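Local atomic coordinates of tRNA endonuclease VMS1 (Saccharomyces cerevisiae, PDB entry 5WHG), a protein that cleaves polypeptidyl-tRNAs downstream of the ribosome-associated quality control pathway, releasing incompletely synthesized polypeptides for degradation. Residues Y306-R318 with R338-T350. Numbering follows the deposited sequence.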
# COMPACT_ATOMS: atom_id res chain seq x y z
N TYR A 306 0.62 -13.64 0.94
CA TYR A 306 0.70 -12.18 1.07
C TYR A 306 -0.67 -11.51 1.02
O TYR A 306 -0.95 -10.61 1.82
CB TYR A 306 1.57 -11.60 -0.05
CG TYR A 306 3.03 -11.93 -0.03
CD1 TYR A 306 3.84 -11.51 1.00
CD2 TYR A 306 3.60 -12.63 -1.07
CE1 TYR A 306 5.18 -11.78 1.01
CE2 TYR A 306 4.95 -12.90 -1.08
CZ TYR A 306 5.73 -12.47 -0.02
OH TYR A 306 7.08 -12.73 -0.01
N LEU A 307 -1.50 -11.88 0.02
CA LEU A 307 -2.78 -11.20 -0.22
C LEU A 307 -3.76 -11.39 0.94
O LEU A 307 -4.54 -10.48 1.25
CB LEU A 307 -3.42 -11.69 -1.53
CG LEU A 307 -2.67 -11.24 -2.80
CD1 LEU A 307 -3.17 -11.87 -4.13
CD2 LEU A 307 -2.65 -9.72 -2.91
N SER A 308 -3.72 -12.53 1.62
CA SER A 308 -4.65 -12.70 2.73
C SER A 308 -4.24 -11.91 3.97
O SER A 308 -5.08 -11.66 4.83
CB SER A 308 -4.80 -14.18 3.05
OG SER A 308 -3.53 -14.73 3.34
N LYS A 309 -2.99 -11.46 4.04
CA LYS A 309 -2.52 -10.60 5.12
C LYS A 309 -2.43 -9.11 4.75
O LYS A 309 -1.91 -8.33 5.56
CB LYS A 309 -1.14 -11.07 5.62
CG LYS A 309 -1.07 -12.55 6.00
CD LYS A 309 0.37 -12.95 6.26
CE LYS A 309 0.47 -14.34 6.90
NZ LYS A 309 0.25 -15.43 5.90
N CYS A 310 -2.91 -8.69 3.58
CA CYS A 310 -2.76 -7.28 3.20
C CYS A 310 -3.80 -6.41 3.89
O CYS A 310 -4.97 -6.78 4.00
CB CYS A 310 -2.88 -7.08 1.70
SG CYS A 310 -1.42 -7.48 0.82
N ASP A 311 -3.35 -5.23 4.34
CA ASP A 311 -4.27 -4.18 4.78
C ASP A 311 -5.23 -3.80 3.66
O ASP A 311 -6.45 -3.94 3.78
CB ASP A 311 -3.49 -2.94 5.23
CG ASP A 311 -3.00 -3.03 6.68
OD1 ASP A 311 -2.58 -4.12 7.12
OD2 ASP A 311 -3.01 -1.97 7.36
N ASN A 312 -4.68 -3.30 2.55
CA ASN A 312 -5.44 -2.88 1.39
C ASN A 312 -4.90 -3.56 0.15
O ASN A 312 -3.71 -3.88 0.05
CB ASN A 312 -5.38 -1.36 1.21
CG ASN A 312 -5.96 -0.60 2.39
OD1 ASN A 312 -7.16 -0.68 2.68
ND2 ASN A 312 -5.12 0.14 3.07
N ILE A 313 -5.80 -3.76 -0.82
CA ILE A 313 -5.44 -4.22 -2.15
C ILE A 313 -5.94 -3.17 -3.15
O ILE A 313 -7.14 -3.13 -3.47
CB ILE A 313 -6.01 -5.62 -2.43
CG1 ILE A 313 -5.45 -6.61 -1.40
CG2 ILE A 313 -5.67 -6.05 -3.83
CD1 ILE A 313 -6.27 -7.91 -1.21
N PHE A 314 -5.03 -2.32 -3.64
CA PHE A 314 -5.35 -1.26 -4.60
C PHE A 314 -5.23 -1.77 -6.04
O PHE A 314 -4.17 -2.27 -6.43
CB PHE A 314 -4.43 -0.05 -4.41
CG PHE A 314 -4.71 0.73 -3.15
CD1 PHE A 314 -5.87 1.48 -3.02
CD2 PHE A 314 -3.81 0.70 -2.09
CE1 PHE A 314 -6.14 2.17 -1.84
CE2 PHE A 314 -4.07 1.40 -0.91
CZ PHE A 314 -5.24 2.13 -0.79
N ILE A 315 -6.31 -1.63 -6.81
CA ILE A 315 -6.38 -2.15 -8.18
C ILE A 315 -6.86 -1.04 -9.10
O ILE A 315 -7.89 -0.41 -8.83
CB ILE A 315 -7.33 -3.35 -8.29
CG1 ILE A 315 -7.03 -4.38 -7.22
CG2 ILE A 315 -7.21 -4.01 -9.66
CD1 ILE A 315 -7.73 -5.72 -7.49
N ARG A 316 -6.15 -0.83 -10.20
CA ARG A 316 -6.67 -0.02 -11.30
C ARG A 316 -6.91 -0.91 -12.51
O ARG A 316 -5.97 -1.50 -13.05
CB ARG A 316 -5.76 1.14 -11.71
CG ARG A 316 -6.33 1.73 -13.02
CD ARG A 316 -5.88 3.11 -13.39
NE ARG A 316 -4.47 3.20 -13.80
CZ ARG A 316 -3.90 2.52 -14.80
NH1 ARG A 316 -4.57 1.64 -15.53
NH2 ARG A 316 -2.61 2.71 -15.04
N ALA A 317 -8.17 -0.98 -12.94
CA ALA A 317 -8.56 -1.70 -14.15
C ALA A 317 -9.81 -1.01 -14.70
O ALA A 317 -10.93 -1.35 -14.32
CB ALA A 317 -8.81 -3.18 -13.86
N ARG A 318 -9.60 -0.03 -15.59
CA ARG A 318 -10.72 0.72 -16.14
C ARG A 318 -11.62 -0.16 -17.01
O ARG A 318 -12.85 -0.06 -16.94
CB ARG A 318 -10.23 1.91 -16.96
CG ARG A 318 -9.66 3.07 -16.16
CD ARG A 318 -8.80 3.90 -17.08
NE ARG A 318 -7.83 3.04 -17.76
CZ ARG A 318 -6.53 3.05 -17.52
NH1 ARG A 318 -6.02 3.91 -16.64
NH2 ARG A 318 -5.73 2.21 -18.17
N ARG A 338 -11.18 -4.76 1.40
CA ARG A 338 -9.80 -4.32 1.18
C ARG A 338 -9.54 -3.89 -0.26
O ARG A 338 -8.59 -3.14 -0.51
CB ARG A 338 -8.84 -5.44 1.54
CG ARG A 338 -8.90 -5.85 2.98
CD ARG A 338 -8.04 -7.07 3.22
NE ARG A 338 -8.47 -8.14 2.34
CZ ARG A 338 -7.70 -9.16 2.00
NH1 ARG A 338 -6.46 -9.21 2.47
NH2 ARG A 338 -8.16 -10.10 1.18
N ILE A 339 -10.35 -4.36 -1.21
CA ILE A 339 -10.11 -4.07 -2.62
C ILE A 339 -10.64 -2.68 -2.94
O ILE A 339 -11.82 -2.40 -2.76
CB ILE A 339 -10.75 -5.15 -3.51
CG1 ILE A 339 -10.08 -6.49 -3.24
CG2 ILE A 339 -10.62 -4.76 -4.94
CD1 ILE A 339 -10.55 -7.61 -4.09
N LYS A 340 -9.76 -1.81 -3.42
CA LYS A 340 -10.09 -0.40 -3.56
C LYS A 340 -9.44 0.18 -4.80
O LYS A 340 -8.33 -0.19 -5.18
CB LYS A 340 -9.63 0.39 -2.34
CG LYS A 340 -10.17 -0.12 -1.02
CD LYS A 340 -9.46 0.58 0.10
CE LYS A 340 -9.89 0.03 1.43
NZ LYS A 340 -9.35 0.88 2.51
N SER A 341 -10.14 1.13 -5.42
CA SER A 341 -9.53 1.95 -6.45
C SER A 341 -8.38 2.78 -5.89
O SER A 341 -8.29 3.04 -4.69
CB SER A 341 -10.55 2.89 -7.07
OG SER A 341 -11.41 2.16 -7.91
N PHE A 342 -7.50 3.19 -6.79
CA PHE A 342 -6.57 4.27 -6.49
C PHE A 342 -7.33 5.59 -6.50
O PHE A 342 -7.99 5.91 -7.49
CB PHE A 342 -5.44 4.31 -7.51
CG PHE A 342 -4.44 3.19 -7.40
CD1 PHE A 342 -3.32 3.32 -6.59
CD2 PHE A 342 -4.60 2.02 -8.12
CE1 PHE A 342 -2.37 2.31 -6.51
CE2 PHE A 342 -3.66 0.98 -8.04
CZ PHE A 342 -2.54 1.14 -7.23
N PRO A 343 -7.25 6.39 -5.44
CA PRO A 343 -7.99 7.66 -5.42
C PRO A 343 -7.37 8.77 -6.27
O PRO A 343 -7.56 9.95 -6.00
CB PRO A 343 -7.99 8.04 -3.93
CG PRO A 343 -6.74 7.43 -3.41
CD PRO A 343 -6.59 6.12 -4.14
N PHE A 344 -6.64 8.40 -7.31
CA PHE A 344 -6.04 9.38 -8.20
C PHE A 344 -5.69 8.68 -9.50
O PHE A 344 -5.45 7.47 -9.51
CB PHE A 344 -4.78 10.00 -7.59
CG PHE A 344 -3.96 9.01 -6.86
CD1 PHE A 344 -3.12 8.14 -7.55
CD2 PHE A 344 -4.06 8.89 -5.48
CE1 PHE A 344 -2.38 7.20 -6.88
CE2 PHE A 344 -3.32 7.95 -4.80
CZ PHE A 344 -2.47 7.10 -5.50
N THR A 345 -5.68 9.43 -10.60
CA THR A 345 -5.32 8.82 -11.87
C THR A 345 -3.88 8.33 -11.84
O THR A 345 -3.04 8.83 -11.10
CB THR A 345 -5.51 9.79 -13.03
OG1 THR A 345 -4.60 10.88 -12.87
CG2 THR A 345 -6.94 10.30 -13.05
N THR A 346 -3.62 7.33 -12.67
CA THR A 346 -2.31 6.69 -12.74
C THR A 346 -1.99 6.37 -14.19
O THR A 346 -2.88 6.31 -15.04
CB THR A 346 -2.27 5.42 -11.89
OG1 THR A 346 -3.49 4.70 -12.08
CG2 THR A 346 -2.13 5.79 -10.42
N ASN A 347 -0.70 6.16 -14.46
CA ASN A 347 -0.19 6.08 -15.83
C ASN A 347 -0.20 4.67 -16.40
O ASN A 347 -1.21 3.96 -16.32
CB ASN A 347 1.22 6.64 -15.89
CG ASN A 347 1.24 8.14 -15.98
OD1 ASN A 347 1.42 8.70 -17.07
ND2 ASN A 347 1.03 8.82 -14.84
N ARG A 348 0.91 4.27 -17.03
CA ARG A 348 0.96 2.92 -17.58
C ARG A 348 1.32 1.95 -16.46
O ARG A 348 1.92 2.34 -15.46
CB ARG A 348 1.97 2.84 -18.71
CG ARG A 348 2.30 4.22 -19.35
CD ARG A 348 3.25 4.13 -20.55
NE ARG A 348 4.16 2.98 -20.46
CZ ARG A 348 4.08 1.89 -21.22
NH1 ARG A 348 3.14 1.80 -22.15
NH2 ARG A 348 4.95 0.90 -21.06
N PRO A 349 0.92 0.71 -16.56
CA PRO A 349 1.36 -0.26 -15.55
C PRO A 349 2.84 -0.59 -15.69
O PRO A 349 3.24 -1.33 -16.59
CB PRO A 349 0.47 -1.48 -15.82
CG PRO A 349 -0.74 -0.92 -16.51
CD PRO A 349 -0.22 0.22 -17.35
N THR A 350 3.66 0.01 -14.84
CA THR A 350 5.05 -0.38 -14.68
C THR A 350 5.37 -0.40 -13.20
O THR A 350 4.62 0.14 -12.38
CB THR A 350 6.02 0.59 -15.38
OG1 THR A 350 6.33 1.67 -14.48
CG2 THR A 350 5.41 1.17 -16.63
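R338 reaches back to the end of helix 304-308, where its NH1 donates to two backbone carbonyls, L307 O at 2.6 Å and C310 O at 3.2 Å. The latter bond lies in the carbonyl plane on a lone pair. A bend at chi3 (-57°) turns the guanidinium so that one face receives the CD1 methyl of I313, 3.7 Å from R338 CZ, while NH2 pairs with D336. Shortening this side chain to an alanine would remove the donor of both carbonyls, is likely to leave D336 without its salt-bridge mate, and would take away the flat group against the I313 methyl. From R338 onward the chains run parallel, I313 bridging I339 and F314 bridging K340. Strand 339-340 is the outermost strand on this side of the mixed sheet of the VLRF1 domain, reached from 313-316 by a beta-alpha-beta crossover through helix 320-323. On one face the extended K340 chain brings NZ to N312 OD1 (2.7 Å), above the amide carbonyl plane; the same NZ also bonds S181 O and F183 O. F314 sets its CB over the F342 ring, 3.8 Å from the centroid, a CH-pi contact, with the two rings inclined at 33°. On the other face, I315 CD1 meets I339 CG2. Farther along, R316, with CG anti to its backbone N (chi1 171°), directs NE to T346 OG1.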